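Local coordinates for enoyl-CoA hydratase/isomerase family protein (PDB 3L3S), which belongs to the crotonase superfamily, is probably a hydro-lyase or isomerase acting on acyl-CoA thioesters, and assembles as a dimer of trimers, at the interface of chains A and B. Numbering follows the deposited sequence. Chains: chain A/B, Enoyl-CoA hydratase/isomerase family protein.

The interface of chains A and B. Residues chain A 220, 223, 231, 235; chain B 149, 152-153, 156.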
loop_
_atom_site.group_PDB
_atom_site.type_symbol
_atom_site.label_atom_id
_atom_site.label_comp_id
_atom_site.label_asym_id
_atom_site.label_seq_id
_atom_site.Cartn_x
_atom_site.Cartn_y
_atom_site.Cartn_z
ATOM N N LEU A 220 -14.814 7.287 2.680
ATOM C CA LEU A 220 -13.490 6.889 2.177
ATOM C C LEU A 220 -12.696 6.165 3.268
ATOM O O LEU A 220 -12.124 5.113 3.009
ATOM C CB LEU A 220 -12.692 8.091 1.624
ATOM C CG LEU A 220 -11.202 7.948 1.215
ATOM C CD1 LEU A 220 -11.025 6.959 0.084
ATOM C CD2 LEU A 220 -10.632 9.289 0.793
ATOM N N HIS A 223 -14.410 2.585 3.930
ATOM C CA HIS A 223 -14.421 1.635 2.817
ATOM C C HIS A 223 -13.029 1.066 2.518
ATOM O O HIS A 223 -12.897 0.017 1.883
ATOM C CB HIS A 223 -15.180 2.165 1.578
ATOM C CG HIS A 223 -14.382 3.047 0.662
ATOM N ND1 HIS A 223 -13.076 2.785 0.305
ATOM C CD2 HIS A 223 -14.731 4.173 -0.001
ATOM C CE1 HIS A 223 -12.655 3.711 -0.535
ATOM N NE2 HIS A 223 -13.641 4.566 -0.737
ATOM N N ALA A 231 -17.463 -2.400 -0.123
ATOM C CA ALA A 231 -17.109 -0.980 -0.219
ATOM C C ALA A 231 -18.016 -0.289 -1.237
ATOM O O ALA A 231 -18.445 0.844 -1.021
ATOM C CB ALA A 231 -15.651 -0.823 -0.608
ATOM N N ALA A 235 -20.630 2.804 -0.531
ATOM C CA ALA A 235 -20.358 4.005 -1.322
ATOM C C ALA A 235 -21.414 4.459 -2.329
ATOM O O ALA A 235 -21.599 5.655 -2.511
ATOM C CB ALA A 235 -19.003 3.891 -1.993
ATOM N N THR B 149 -17.064 9.842 -4.447
ATOM C CA THR B 149 -17.143 8.676 -3.568
ATOM C C THR B 149 -16.931 7.353 -4.293
ATOM O O THR B 149 -15.992 6.615 -3.951
ATOM C CB THR B 149 -18.422 8.725 -2.708
ATOM O OG1 THR B 149 -18.354 9.889 -1.870
ATOM C CG2 THR B 149 -18.549 7.530 -1.803
ATOM N N ALA B 152 -13.427 7.018 -6.001
ATOM C CA ALA B 152 -12.349 6.886 -5.014
ATOM C C ALA B 152 -12.203 5.460 -4.463
ATOM O O ALA B 152 -11.174 5.129 -3.871
ATOM C CB ALA B 152 -12.502 7.888 -3.878
ATOM N N VAL B 153 -13.216 4.619 -4.703
ATOM C CA VAL B 153 -13.202 3.215 -4.284
ATOM C C VAL B 153 -12.149 2.450 -5.093
ATOM O O VAL B 153 -11.246 1.847 -4.510
ATOM C CB VAL B 153 -14.605 2.557 -4.424
ATOM C CG1 VAL B 153 -14.556 1.060 -4.129
ATOM C CG2 VAL B 153 -15.578 3.212 -3.481
ATOM N N SER B 156 -8.571 4.170 -4.617
ATOM C CA SER B 156 -7.981 3.852 -3.310
ATOM C C SER B 156 -7.316 2.482 -3.248
ATOM O O SER B 156 -6.571 2.194 -2.316
ATOM C CB SER B 156 -9.018 3.949 -2.203
ATOM O OG SER B 156 -10.065 3.015 -2.420
#
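A:His223, the last residue of helix 210-223, and A:Ala231 and A:Ala235, one turn apart on helix 228-243, receive the short helix 150-155 of chain B, all with helical backbone angles (A:His223 phi -78°, psi -18°). The imidazole of A:His223 is the centre of the contact. B:Val153 crosses it obliquely and lays its CG2 methyl over one face, 3.9 Å from the ring centroid, a CH-pi contact. The carbonyl oxygen of A:Leu220 sits over the middle of the opposite face, so the ring is sandwiched between its own helix and the neighbouring subunit. Its CG lies between the backbone N and the carbonyl carbon (chi1 84°), which brings the ring over the A:Leu220 carbonyl and turns its other face to chain B.

The same CG2 of B:Val153 also reaches the CB methyl of A:Ala235 at 3.8 Å, while its other branch, CG1, touches A:Ala231 CB more loosely at 4.1 Å. Beside it, the methyl CG2 of B:Thr149 packs 3.7 Å from A:Ala235 CB. At the far end of the ring, CE1 of A:His223 comes 3.3 Å from the hydroxyl OG of B:Ser156. That hydroxyl turns back to its own chain: OG lies within hydrogen-bonding distance of B:Ala152 O (2.8 Å), on a lone pair in the carbonyl plane, and of B:Val153 O (2.7 Å), from above that carbonyl's plane, its one hydrogen shared between them or given to one at a time. Together the two acceptors probably hold the hydroxyl against the end of the short helix.

Two C-terminal helices of chain A thus reach over to hold a helix of chain B, probably part of the subunit contact within the crotonase-type trimer.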